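Local coordinates for protein histone-lysine N-methyltransferase SETMAR (Homo sapiens, PDB 3BO5) that dimethylates histone H3 through its SET domain and, fused to a mariner transposase, takes part in repairing DNA double-strand breaks, at residues Leu15-Asn23 with Ala36-His44. The protein carries 2 engineered substitutions. Sequence-based numbering, arbitrary orientation. Where two conformers were deposited one is given.
Sequences LDVACGQEN and APFQYTPDH
Tyr-40 lays one face of its ring against the backbone of Ala-18 in a CH-pi contact: the CA of Ala-18 is 3.7 Å from the ring centroid and only 13° off the normal. The methyl CB of Ala-18 reaches CZ of the same ring at 3.7 Å, and CB of Gln-21 comes obliquely onto CD2. Tyr-40 has its CG anti to the backbone N (chi1 -163°), which sends the ring toward Ala-18 and its hydroxyl on to Glu-22. Next to it, CG1 of Val-17 meets the edge of the Phe-38 ring at CZ, 4.2 Å away; that ring also makes a cation-pi contact with Arg-207, a predicted S-adenosylmethionine-binding residue. The Phe-38 side chain lies about 8 Å from the bound S-adenosylhomocysteine, near the cofactor pocket of the SET methyltransferase domain but not in it.

The surface under Tyr-40 is built from a type I turn, Asp-16 to Cys-19, running into a type I' turn, Ala-18 to Gln-21. OD2 of Asp-16 accepts from N of Ala-18, an Asx turn, and OD1 separately accepts from N of Gly-20, both from above the carboxylate plane.

Polar contacts gather on Glu-22. OH of Tyr-40 donates to the anti lone pair of Glu-22 OE1 at 2.5 Å, ring and carboxylate nearly perpendicular (86°). A phenylalanine here takes away the hydroxyl, and the Glu-22 carboxylate, left without that donor, would probably be freer to turn. One water also donates to OE1 of Glu-22 and to the carbonyl O of Pro-42, bridging the segments.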
loop_
_atom_site.group_PDB
_atom_site.type_symbol
_atom_site.label_atom_id
_atom_site.label_comp_id
_atom_site.label_asym_id
_atom_site.label_seq_id
_atom_site.Cartn_x
_atom_site.Cartn_y
_atom_site.Cartn_z
ATOM N N LEU A 15 -16.101 -13.288 10.072
ATOM C CA LEU A 15 -15.237 -12.890 11.165
ATOM C C LEU A 15 -14.007 -12.152 10.612
ATOM O O LEU A 15 -13.528 -11.196 11.237
ATOM C CB LEU A 15 -14.800 -14.135 11.945
ATOM C CG LEU A 15 -15.821 -14.900 12.807
ATOM C CD1 LEU A 15 -15.202 -16.177 13.348
ATOM C CD2 LEU A 15 -16.355 -13.988 13.945
ATOM N N ASP A 16 -13.486 -12.640 9.468
ATOM C CA ASP A 16 -12.213 -12.152 8.947
ATOM C C ASP A 16 -12.369 -11.574 7.555
ATOM O O ASP A 16 -12.589 -12.328 6.631
ATOM C CB ASP A 16 -11.222 -13.309 8.832
ATOM C CG ASP A 16 -9.816 -12.838 8.415
ATOM O OD1 ASP A 16 -8.906 -13.685 8.264
ATOM O OD2 ASP A 16 -9.631 -11.620 8.186
ATOM N N VAL A 17 -12.277 -10.256 7.427
ATOM C CA VAL A 17 -12.480 -9.694 6.099
ATOM C C VAL A 17 -11.424 -10.189 5.096
ATOM O O VAL A 17 -11.683 -10.200 3.868
ATOM C CB VAL A 17 -12.478 -8.157 6.198
ATOM C CG1 VAL A 17 -12.618 -7.545 4.781
ATOM C CG2 VAL A 17 -13.642 -7.727 7.130
ATOM N N ALA A 18 -10.250 -10.578 5.613
ATOM C CA ALA A 18 -9.130 -11.063 4.820
ATOM C C ALA A 18 -9.199 -12.550 4.534
ATOM O O ALA A 18 -8.258 -13.085 3.977
ATOM C CB ALA A 18 -7.820 -10.708 5.466
ATOM N N CYS A 19 -10.288 -13.194 4.963
ATOM C CA CYS A 19 -10.593 -14.569 4.523
ATOM C C CYS A 19 -9.416 -15.511 4.838
ATOM O O CYS A 19 -9.095 -16.412 4.060
ATOM C CB CYS A 19 -10.867 -14.548 3.023
ATOM S SG CYS A 19 -12.322 -13.547 2.639
ATOM N N GLY A 20 -8.757 -15.280 5.970
ATOM C CA GLY A 20 -7.684 -16.217 6.388
ATOM C C GLY A 20 -6.374 -16.045 5.604
ATOM O O GLY A 20 -5.412 -16.796 5.800
ATOM N N GLN A 21 -6.353 -15.048 4.707
ATOM C CA GLN A 21 -5.259 -14.874 3.728
ATOM C C GLN A 21 -4.108 -14.003 4.212
ATOM O O GLN A 21 -3.113 -13.870 3.513
ATOM C CB GLN A 21 -5.782 -14.404 2.339
ATOM C CG GLN A 21 -6.710 -15.433 1.619
ATOM C CD GLN A 21 -7.250 -14.995 0.270
ATOM O OE1 GLN A 21 -6.515 -14.603 -0.620
ATOM N NE2 GLN A 21 -8.556 -15.092 0.104
ATOM N N GLU A 22 -4.219 -13.448 5.428
ATOM C CA GLU A 22 -3.106 -12.648 5.984
ATOM C C GLU A 22 -2.638 -13.322 7.257
ATOM O O GLU A 22 -3.264 -14.273 7.701
ATOM C CB GLU A 22 -3.595 -11.227 6.310
ATOM C CG GLU A 22 -4.139 -10.524 5.059
ATOM C CD GLU A 22 -3.073 -10.010 4.135
ATOM O OE1 GLU A 22 -3.505 -9.334 3.167
ATOM O OE2 GLU A 22 -1.816 -10.251 4.325
ATOM N N ASN A 23 -1.578 -12.807 7.830
ATOM C CA ASN A 23 -1.043 -13.411 9.046
ATOM C C ASN A 23 -1.987 -13.389 10.201
ATOM O O ASN A 23 -1.913 -14.259 11.068
ATOM C CB ASN A 23 0.175 -12.657 9.485
ATOM C CG ASN A 23 1.333 -12.824 8.549
ATOM O OD1 ASN A 23 1.442 -13.853 7.805
ATOM N ND2 ASN A 23 2.202 -11.834 8.546
ATOM N N ALA A 36 -19.292 -4.076 1.167
ATOM C CA ALA A 36 -19.580 -4.710 -0.125
ATOM C C ALA A 36 -18.557 -5.777 -0.511
ATOM O O ALA A 36 -17.345 -5.550 -0.451
ATOM C CB ALA A 36 -19.661 -3.687 -1.199
ATOM N N PRO A 37 -19.022 -6.955 -0.881
ATOM C CA PRO A 37 -18.153 -8.046 -1.248
ATOM C C PRO A 37 -17.107 -7.746 -2.307
ATOM O O PRO A 37 -17.364 -7.023 -3.276
ATOM C CB PRO A 37 -19.156 -9.079 -1.803
ATOM C CG PRO A 37 -20.351 -8.822 -0.948
ATOM C CD PRO A 37 -20.448 -7.357 -0.882
ATOM N N PHE A 38 -15.902 -8.284 -2.103
ATOM C CA PHE A 38 -14.879 -8.264 -3.123
ATOM C C PHE A 38 -14.066 -9.533 -3.012
ATOM O O PHE A 38 -14.241 -10.282 -2.019
ATOM C CB PHE A 38 -13.954 -7.041 -2.989
ATOM C CG PHE A 38 -13.199 -7.044 -1.689
ATOM C CD1 PHE A 38 -11.842 -7.374 -1.674
ATOM C CD2 PHE A 38 -13.878 -6.763 -0.514
ATOM C CE1 PHE A 38 -11.148 -7.464 -0.433
ATOM C CE2 PHE A 38 -13.204 -6.814 0.715
ATOM C CZ PHE A 38 -11.850 -7.178 0.712
ATOM N N GLN A 39 -13.192 -9.795 -3.989
ATOM C CA GLN A 39 -12.338 -10.978 -3.893
ATOM C C GLN A 39 -11.033 -10.636 -3.181
ATOM O O GLN A 39 -10.268 -9.837 -3.658
ATOM C CB GLN A 39 -11.940 -11.507 -5.237
ATOM C CG GLN A 39 -13.063 -12.033 -6.077
ATOM C CD GLN A 39 -12.544 -12.684 -7.355
ATOM O OE1 GLN A 39 -11.428 -13.252 -7.406
ATOM N NE2 GLN A 39 -13.351 -12.591 -8.400
ATOM N N TYR A 40 -10.805 -11.230 -2.023
ATOM C CA TYR A 40 -9.584 -10.886 -1.320
ATOM C C TYR A 40 -8.341 -11.467 -1.957
ATOM O O TYR A 40 -8.330 -12.661 -2.341
ATOM C CB TYR A 40 -9.706 -11.400 0.133
ATOM C CG TYR A 40 -8.656 -10.679 0.975
ATOM C CD1 TYR A 40 -8.951 -9.432 1.542
ATOM C CD2 TYR A 40 -7.321 -11.160 1.092
ATOM C CE1 TYR A 40 -7.989 -8.708 2.224
ATOM C CE2 TYR A 40 -6.327 -10.412 1.734
ATOM C CZ TYR A 40 -6.695 -9.165 2.315
ATOM O OH TYR A 40 -5.811 -8.355 2.971
ATOM N N THR A 41 -7.261 -10.667 -2.003
ATOM C CA THR A 41 -5.948 -11.190 -2.293
ATOM C C THR A 41 -4.963 -10.499 -1.409
ATOM O O THR A 41 -5.073 -9.272 -1.211
ATOM C CB THR A 41 -5.557 -10.954 -3.768
ATOM O OG1 THR A 41 -4.226 -11.451 -3.984
ATOM C CG2 THR A 41 -5.570 -9.443 -4.195
ATOM N N PRO A 42 -4.027 -11.272 -0.836
ATOM C CA PRO A 42 -3.005 -10.620 -0.042
ATOM C C PRO A 42 -1.932 -10.004 -0.878
ATOM O O PRO A 42 -1.041 -9.249 -0.344
ATOM C CB PRO A 42 -2.452 -11.791 0.815
ATOM C CG PRO A 42 -2.578 -12.996 -0.134
ATOM C CD PRO A 42 -3.870 -12.739 -0.921
ATOM N N ASP A 43 -1.926 -10.287 -2.207
ATOM C CA ASP A 43 -0.824 -9.868 -3.019
ATOM C C ASP A 43 -1.323 -9.366 -4.365
ATOM O O ASP A 43 -2.412 -9.713 -4.773
ATOM C CB ASP A 43 0.150 -11.000 -3.327
ATOM C CG ASP A 43 1.034 -11.290 -2.142
ATOM O OD1 ASP A 43 1.926 -10.477 -1.883
ATOM O OD2 ASP A 43 0.810 -12.362 -1.549
ATOM N N HIS A 44 -0.512 -8.592 -5.048
ATOM C CA HIS A 44 -0.895 -8.165 -6.430
ATOM C C HIS A 44 -1.185 -9.426 -7.283
ATOM O O HIS A 44 -0.577 -10.528 -7.120
ATOM C CB HIS A 44 0.229 -7.501 -7.169
ATOM C CG HIS A 44 0.645 -6.151 -6.675
ATOM N ND1 HIS A 44 -0.239 -5.218 -6.158
ATOM C CD2 HIS A 44 1.874 -5.563 -6.694
ATOM C CE1 HIS A 44 0.442 -4.110 -5.887
ATOM N NE2 HIS A 44 1.715 -4.299 -6.191
HETATM O O HOH W 1 -1.736 -7.749 1.815
#